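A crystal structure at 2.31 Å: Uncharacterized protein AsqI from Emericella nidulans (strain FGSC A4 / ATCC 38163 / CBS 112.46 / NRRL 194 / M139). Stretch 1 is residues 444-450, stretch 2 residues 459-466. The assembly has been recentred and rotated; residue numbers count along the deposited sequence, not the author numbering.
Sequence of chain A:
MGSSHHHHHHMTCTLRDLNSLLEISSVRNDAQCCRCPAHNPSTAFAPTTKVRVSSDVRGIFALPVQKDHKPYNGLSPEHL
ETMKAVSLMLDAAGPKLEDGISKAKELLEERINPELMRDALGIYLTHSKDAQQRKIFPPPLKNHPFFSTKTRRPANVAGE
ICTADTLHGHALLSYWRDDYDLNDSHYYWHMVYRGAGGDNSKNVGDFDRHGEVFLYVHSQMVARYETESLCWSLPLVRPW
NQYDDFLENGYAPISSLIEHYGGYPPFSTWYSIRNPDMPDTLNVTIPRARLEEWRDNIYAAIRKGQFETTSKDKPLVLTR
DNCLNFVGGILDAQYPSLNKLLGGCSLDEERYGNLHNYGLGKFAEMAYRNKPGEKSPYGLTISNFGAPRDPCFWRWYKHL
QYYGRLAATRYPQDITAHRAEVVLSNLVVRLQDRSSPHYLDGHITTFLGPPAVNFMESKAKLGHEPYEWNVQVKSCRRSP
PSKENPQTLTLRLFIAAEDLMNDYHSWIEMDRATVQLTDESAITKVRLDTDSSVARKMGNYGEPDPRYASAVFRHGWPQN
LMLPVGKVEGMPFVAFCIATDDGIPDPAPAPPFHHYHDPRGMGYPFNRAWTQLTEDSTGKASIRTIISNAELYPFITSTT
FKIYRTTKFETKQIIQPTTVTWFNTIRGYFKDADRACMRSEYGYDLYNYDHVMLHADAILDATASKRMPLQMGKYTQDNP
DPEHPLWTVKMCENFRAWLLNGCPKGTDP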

# COMPACT_ATOMS: atom_id res chain seq x y z
N ILE A 444 21.30 -11.81 14.29
CA ILE A 444 21.84 -12.39 13.06
C ILE A 444 21.18 -11.78 11.81
O ILE A 444 20.22 -11.00 11.89
N THR A 445 21.70 -12.15 10.64
CA THR A 445 21.46 -11.35 9.45
C THR A 445 21.17 -12.15 8.16
O THR A 445 21.87 -13.11 7.82
N THR A 446 20.13 -11.73 7.46
CA THR A 446 19.84 -12.24 6.13
C THR A 446 20.05 -11.12 5.13
O THR A 446 20.13 -9.94 5.50
N PHE A 447 20.13 -11.48 3.85
CA PHE A 447 20.24 -10.48 2.81
C PHE A 447 19.43 -10.90 1.58
O PHE A 447 19.21 -12.09 1.34
N LEU A 448 18.99 -9.91 0.83
CA LEU A 448 18.30 -10.14 -0.42
C LEU A 448 19.18 -9.59 -1.52
O LEU A 448 19.38 -8.40 -1.61
N GLY A 449 19.76 -10.48 -2.32
CA GLY A 449 20.53 -10.07 -3.48
C GLY A 449 19.71 -10.27 -4.74
O GLY A 449 18.54 -10.66 -4.68
N PRO A 450 20.32 -10.01 -5.90
CA PRO A 450 19.68 -10.18 -7.20
C PRO A 450 19.30 -11.64 -7.48
O PRO A 450 20.03 -12.57 -7.12
N LYS A 459 12.58 -11.61 -8.36
CA LYS A 459 12.49 -10.60 -7.30
C LYS A 459 13.72 -10.50 -6.39
O LYS A 459 14.14 -9.40 -6.06
N ALA A 460 14.28 -11.64 -5.99
CA ALA A 460 15.49 -11.66 -5.15
C ALA A 460 16.06 -13.07 -5.04
O ALA A 460 15.42 -14.05 -5.42
N LYS A 461 17.29 -13.15 -4.54
CA LYS A 461 17.90 -14.40 -4.10
C LYS A 461 18.23 -14.25 -2.62
O LYS A 461 19.13 -13.48 -2.28
N LEU A 462 17.51 -14.95 -1.76
CA LEU A 462 17.73 -14.83 -0.32
C LEU A 462 19.05 -15.50 0.06
O LEU A 462 19.52 -16.43 -0.61
N GLY A 463 19.67 -15.01 1.12
CA GLY A 463 20.86 -15.62 1.68
C GLY A 463 20.99 -15.12 3.10
O GLY A 463 20.24 -14.24 3.55
N HIS A 464 21.95 -15.67 3.84
CA HIS A 464 22.18 -15.16 5.18
C HIS A 464 23.66 -15.17 5.51
O HIS A 464 24.42 -15.99 4.98
N GLU A 465 24.08 -14.25 6.38
CA GLU A 465 25.44 -14.28 6.89
C GLU A 465 25.61 -15.58 7.67
O GLU A 465 24.64 -16.08 8.24
N PRO A 466 26.84 -16.12 7.68
CA PRO A 466 27.13 -17.37 8.38
C PRO A 466 26.73 -17.29 9.86
O PRO A 466 27.04 -16.31 10.53

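The two stretches form an antiparallel pair of strands, and five backbone hydrogen bonds fix which side chains meet. Lys-459 points away and its side chain makes no contact with stretch 1. Ala-460 sets its CB sideways, 3.7 Å from CD2 of Leu-448, an apolar contact. Ala-460 CA lies 3.2 Å from Gly-449 O in a CA-H...O contact.

Lys-461 pairs with Gly-449 through both backbone bonds: N to Gly-449 O at 2.8 Å, and Gly-449 N to Lys-461 O at 3.1 Å. Lys-461 CB sits 3.2 Å from Pro-450 O. The chain is t at chi1 and p at chi2, and its end leads away from stretch 1.

Leu-462 shares a sheet face with Thr-446, Leu-448 and His-464. Its rotamer is t, p. This brings Leu-462 CD1 to 3.9 Å from Leu-448 CD2 and 4.1 Å from Thr-446 CB. Leu-448 is m at chi1, with chi2 at 145°, between wells. Thr-446 is p, and its OG1 is hydrogen-bonded elsewhere in the structure.

Gly-463 has no side chain, and the ring of Phe-447 uses that space. Phe-447 is p at chi1, with chi2 at 85°. Gly-463 CA lies over the ring face, 3.9 Å from the centroid of the Phe-447 ring, a CH-pi contact. An ideal CB on Gly-463 would be 2.4 Å from Phe-447 CE1, a clash.

His-464 is p, and its CB packs 4.0 Å from Thr-446 CG2. The imidazole leads away; His-464 ND1 donates to Glu-465 O at 2.7 Å.

Glu-465 is m, m. Glu-465 CG lies 3.9 Å from Thr-445 CB, and Glu-465 OE2 comes to 3.6 Å from Phe-447 CD2. Thr-445 is m. Water 1 links the backbones, accepting from Thr-445 N at 3.1 Å and donating to Glu-465 O at 2.6 Å. Pro-466 points away and makes no contact with stretch 1.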

# COMPACT_ATOMS: atom_id res chain seq x y z
CB ILE A 444 21.70 -13.92 13.08
CG1 ILE A 444 20.23 -14.34 13.17
CG2 ILE A 444 22.48 -14.51 14.27
CD1 ILE A 444 20.03 -15.87 13.23
CB THR A 445 22.67 -10.44 9.20
OG1 THR A 445 22.99 -9.78 10.42
CG2 THR A 445 22.37 -9.41 8.13
CB THR A 446 18.41 -12.73 6.04
OG1 THR A 446 17.53 -11.62 6.19
CG2 THR A 446 18.13 -13.78 7.12
CB PHE A 447 21.70 -10.22 2.43
CG PHE A 447 22.51 -11.46 2.16
CD1 PHE A 447 22.50 -12.05 0.90
CD2 PHE A 447 23.30 -12.03 3.14
CE1 PHE A 447 23.25 -13.20 0.63
CE2 PHE A 447 24.06 -13.17 2.89
CZ PHE A 447 24.03 -13.76 1.63
CB LEU A 448 16.91 -9.48 -0.43
CG LEU A 448 15.99 -10.16 0.59
CD1 LEU A 448 15.04 -9.21 1.28
CD2 LEU A 448 15.23 -11.32 -0.04
CB PRO A 450 20.76 -9.71 -8.19
CG PRO A 450 21.71 -8.88 -7.36
CD PRO A 450 21.70 -9.51 -6.02
CB LYS A 459 11.22 -10.84 -6.46
CG LYS A 459 9.91 -10.58 -7.23
CD LYS A 459 8.79 -10.11 -6.29
CE LYS A 459 7.49 -9.81 -7.05
NZ LYS A 459 6.98 -11.00 -7.83
CB ALA A 460 15.19 -11.10 -3.75
CB LYS A 461 19.17 -14.73 -4.89
CG LYS A 461 19.88 -16.01 -4.43
CD LYS A 461 19.02 -17.25 -4.72
CE LYS A 461 19.71 -18.54 -4.32
NZ LYS A 461 19.04 -19.74 -4.91
CB LEU A 462 16.58 -15.44 0.47
CG LEU A 462 16.69 -15.36 2.00
CD1 LEU A 462 16.72 -13.91 2.46
CD2 LEU A 462 15.57 -16.12 2.70
CB HIS A 464 21.39 -15.98 6.20
CG HIS A 464 21.87 -17.39 6.31
ND1 HIS A 464 22.94 -17.76 7.09
CD2 HIS A 464 21.42 -18.53 5.72
CE1 HIS A 464 23.14 -19.06 6.98
NE2 HIS A 464 22.23 -19.56 6.16
CB GLU A 465 25.75 -13.08 7.79
CG GLU A 465 25.64 -11.73 7.10
CD GLU A 465 26.51 -11.62 5.86
OE1 GLU A 465 27.52 -12.36 5.77
OE2 GLU A 465 26.18 -10.78 4.98
CB PRO A 466 28.65 -17.51 8.23
CG PRO A 466 28.94 -16.79 6.95
CD PRO A 466 28.01 -15.62 6.94
O HOH W 1 22.89 -14.81 9.66